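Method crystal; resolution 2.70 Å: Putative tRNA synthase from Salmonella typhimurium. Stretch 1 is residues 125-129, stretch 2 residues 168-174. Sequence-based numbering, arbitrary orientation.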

ATOM      1  N   VAL A 125      -1.707   3.492  29.358  1.00 34.14           N
ATOM      2  CA  VAL A 125      -2.866   2.840  29.875  1.00 33.64           C
ATOM      3  C   VAL A 125      -3.316   3.595  31.125  1.00 34.13           C
ATOM      4  O   VAL A 125      -2.517   3.814  32.042  1.00 33.56           O
ATOM      5  N   TYR A 126      -4.602   3.961  31.179  1.00 34.75           N
ATOM      6  CA  TYR A 126      -5.170   4.662  32.352  1.00 34.43           C
ATOM      7  C   TYR A 126      -6.507   4.045  32.714  1.00 34.26           C
ATOM      8  O   TYR A 126      -7.347   3.856  31.849  1.00 34.92           O
ATOM      9  N   GLN A 127      -6.688   3.706  33.982  1.00 33.73           N
ATOM     10  CA  GLN A 127      -7.842   2.937  34.465  1.00 33.85           C
ATOM     11  C   GLN A 127      -8.142   1.645  33.690  1.00 33.99           C
ATOM     12  O   GLN A 127      -9.288   1.122  33.718  1.00 33.21           O
ATOM     13  N   GLY A 128      -7.116   1.128  33.014  1.00 33.69           N
ATOM     14  CA  GLY A 128      -7.274  -0.070  32.212  1.00 33.71           C
ATOM     15  C   GLY A 128      -7.605   0.131  30.758  1.00 33.16           C
ATOM     16  O   GLY A 128      -7.693  -0.844  30.009  1.00 32.17           O
ATOM     17  N   TYR A 129      -7.750   1.383  30.350  1.00 33.17           N
ATOM     18  CA  TYR A 129      -8.050   1.689  28.954  1.00 33.78           C
ATOM     19  C   TYR A 129      -6.753   2.000  28.230  1.00 34.03           C
ATOM     20  O   TYR A 129      -5.881   2.673  28.774  1.00 33.79           O
ATOM     21  N   GLY A 168      -8.625  -7.642  36.410  1.00 34.22           N
ATOM     22  CA  GLY A 168      -8.712  -6.437  37.238  1.00 33.67           C
ATOM     23  C   GLY A 168      -7.849  -5.328  36.707  1.00 33.23           C
ATOM     24  O   GLY A 168      -7.358  -5.432  35.626  1.00 34.67           O
ATOM     25  N   VAL A 169      -7.697  -4.253  37.463  1.00 33.63           N
ATOM     26  CA  VAL A 169      -6.925  -3.072  37.061  1.00 33.82           C
ATOM     27  C   VAL A 169      -6.135  -2.521  38.249  1.00 34.41           C
ATOM     28  O   VAL A 169      -6.629  -2.513  39.328  1.00 35.09           O
ATOM     29  N   ILE A 170      -4.876  -2.130  38.056  1.00 35.62           N
ATOM     30  CA  ILE A 170      -4.142  -1.334  39.033  1.00 35.58           C
ATOM     31  C   ILE A 170      -3.989   0.040  38.403  1.00 36.00           C
ATOM     32  O   ILE A 170      -3.266   0.210  37.460  1.00 37.18           O
ATOM     33  N   PRO A 171      -4.666   1.034  38.931  1.00 36.27           N
ATOM     34  CA  PRO A 171      -4.572   2.376  38.332  1.00 36.36           C
ATOM     35  C   PRO A 171      -3.288   3.152  38.633  1.00 36.39           C
ATOM     36  O   PRO A 171      -2.663   2.957  39.668  1.00 36.94           O
ATOM     37  N   ALA A 172      -2.956   4.075  37.740  1.00 36.92           N
ATOM     38  CA  ALA A 172      -1.813   5.001  37.889  1.00 36.63           C
ATOM     39  C   ALA A 172      -1.659   5.542  39.298  1.00 36.70           C
ATOM     40  O   ALA A 172      -0.577   5.524  39.895  1.00 36.95           O
ATOM     41  N   GLN A 173      -2.755   5.995  39.863  1.00 37.11           N
ATOM     42  CA  GLN A 173      -2.697   6.539  41.221  1.00 36.84           C
ATOM     43  C   GLN A 173      -2.119   5.578  42.257  1.00 37.13           C
ATOM     44  O   GLN A 173      -1.461   6.033  43.194  1.00 38.35           O
ATOM     45  N   THR A 174      -2.358   4.271  42.138  1.00 36.89           N
ATOM     46  CA  THR A 174      -1.758   3.321  43.092  1.00 36.93           C
ATOM     47  C   THR A 174      -0.237   3.225  42.888  1.00 37.21           C
ATOM     48  O   THR A 174       0.547   3.237  43.821  1.00 36.35           O
TER

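The most unusual feature of this contact is that a tight type I' turn, Tyr126 to Tyr129, packs against the other stretch through a glycine that could hardly be anything else. Gly128 adopts phi/psi of 93/-1°, where a CB would be jammed against the carbonyl oxygen of the preceding residue. The same CB would point toward the second stretch and lie 2.9 Å from CG2 of Val169, a clash. The bare backbone instead lets the valine approach closely. The turn is held by a reciprocal pair of backbone hydrogen bonds, from Tyr126 N to Tyr129 O (3.0 Å) and from Tyr129 N to Tyr126 O (2.9 Å).

Val169 is the residue of the second stretch that packs against the backbone of Gln127 and Gly128. Its CA-to-CB bond points toward the first stretch, and with chi1 in the t rotamer CG1 lies 3.6 Å from both Gln127 C and Gly128 N, resting against the peptide link between these two residues. Ile170, next along the strand, points away and makes no contact.

Where the strand gives way to a helix, Pro171 occupies the N-cap position and Ala172 begins the first helical turn, with Thr174 N donating to Pro171 O at 2.8 Å. Pro171 points sideways, its ring in the C-gamma endo pucker, and its CB comes within 3.8 Å of Gln127 NE2. Ala172 points toward the first stretch. Its CB lies 4.2 Å from CD2 of Tyr126, near the plane of the ring and at its edge, so the small methyl makes an apolar contact with the tyrosine without stacking on it.

The longer side chains reach the interface by their ends. Tyr126 (chi1 t) and Gln127 (chi1 m, chi2 m) both leave the backbone pointing away from the second stretch, yet their tips come back toward it; Gln173 (chi1 m, chi2 p) starts sideways and likewise brings its amide nearer. The amide nitrogen of Gln173 donates a hydrogen bond to the tyrosine hydroxyl, NE2 to Tyr126 OH at 3.1 Å, with a nearly straight N-H...O angle of 176°. The other end of the same amide faces Gln127, with Gln173 OE1 3.3 Å from Gln127 NE2, a separation at which the geometry leaves a hydrogen bond open. Gln173 therefore approaches both side chains at once. Together the two stretches bury 265 Å², a modest area that combines valine packing on the turn with a polar cluster beside the start of the helix.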

ATOM      1  CB  VAL A 125      -2.550   1.348  30.230  1.00 33.53           C
ATOM      2  CG1 VAL A 125      -3.716   0.730  31.003  1.00 29.44           C
ATOM      3  CG2 VAL A 125      -2.207   0.588  28.966  1.00 31.58           C
ATOM      4  CB  TYR A 126      -5.304   6.159  32.077  1.00 35.19           C
ATOM      5  CG  TYR A 126      -5.865   6.919  33.241  1.00 35.54           C
ATOM      6  CD1 TYR A 126      -7.127   7.511  33.187  1.00 38.19           C
ATOM      7  CD2 TYR A 126      -5.159   7.041  34.392  1.00 37.35           C
ATOM      8  CE1 TYR A 126      -7.643   8.185  34.249  1.00 36.70           C
ATOM      9  CE2 TYR A 126      -5.678   7.725  35.471  1.00 38.42           C
ATOM     10  CZ  TYR A 126      -6.914   8.281  35.386  1.00 37.00           C
ATOM     11  OH  TYR A 126      -7.385   8.928  36.484  1.00 37.91           O
ATOM     12  CB  GLN A 127      -9.083   3.796  34.487  1.00 33.81           C
ATOM     13  CG  GLN A 127      -8.923   5.069  35.265  1.00 36.01           C
ATOM     14  CD  GLN A 127      -8.718   4.870  36.736  1.00 36.58           C
ATOM     15  OE1 GLN A 127      -9.201   3.924  37.347  1.00 40.29           O
ATOM     16  NE2 GLN A 127      -7.977   5.769  37.314  1.00 39.83           N
ATOM     17  CB  TYR A 129      -8.988   2.890  28.842  1.00 33.53           C
ATOM     18  CG  TYR A 129     -10.369   2.686  29.436  1.00 34.36           C
ATOM     19  CD1 TYR A 129     -11.474   2.425  28.629  1.00 32.62           C
ATOM     20  CD2 TYR A 129     -10.574   2.789  30.816  1.00 35.48           C
ATOM     21  CE1 TYR A 129     -12.720   2.274  29.169  1.00 32.42           C
ATOM     22  CE2 TYR A 129     -11.830   2.620  31.370  1.00 33.98           C
ATOM     23  CZ  TYR A 129     -12.892   2.363  30.540  1.00 34.05           C
ATOM     24  OH  TYR A 129     -14.141   2.220  31.110  1.00 35.86           O
ATOM     25  CB  VAL A 169      -7.819  -1.938  36.487  1.00 33.10           C
ATOM     26  CG1 VAL A 169      -6.960  -0.734  36.104  1.00 31.96           C
ATOM     27  CG2 VAL A 169      -8.600  -2.421  35.270  1.00 31.48           C
ATOM     28  CB  ILE A 170      -2.743  -1.904  39.353  1.00 35.72           C
ATOM     29  CG1 ILE A 170      -2.841  -3.349  39.825  1.00 36.17           C
ATOM     30  CG2 ILE A 170      -2.028  -1.063  40.416  1.00 35.42           C
ATOM     31  CD1 ILE A 170      -3.491  -3.525  41.112  1.00 35.99           C
ATOM     32  CB  PRO A 171      -5.754   3.112  38.968  1.00 35.79           C
ATOM     33  CG  PRO A 171      -5.961   2.426  40.251  1.00 35.19           C
ATOM     34  CD  PRO A 171      -5.525   1.009  40.125  1.00 35.99           C
ATOM     35  CB  ALA A 172      -1.969   6.129  36.938  1.00 35.78           C
ATOM     36  CB  GLN A 173      -4.075   7.000  41.664  1.00 36.65           C
ATOM     37  CG  GLN A 173      -4.509   8.265  40.985  1.00 36.49           C
ATOM     38  CD  GLN A 173      -5.271   8.068  39.683  1.00 39.64           C
ATOM     39  OE1 GLN A 173      -5.483   6.928  39.218  1.00 40.83           O
ATOM     40  NE2 GLN A 173      -5.700   9.200  39.073  1.00 38.66           N
ATOM     41  CB  THR A 174      -2.358   1.946  42.923  1.00 36.84           C
ATOM     42  OG1 THR A 174      -3.770   2.008  43.111  1.00 35.22           O
ATOM     43  CG2 THR A 174      -1.753   0.949  43.901  1.00 36.28           C
TER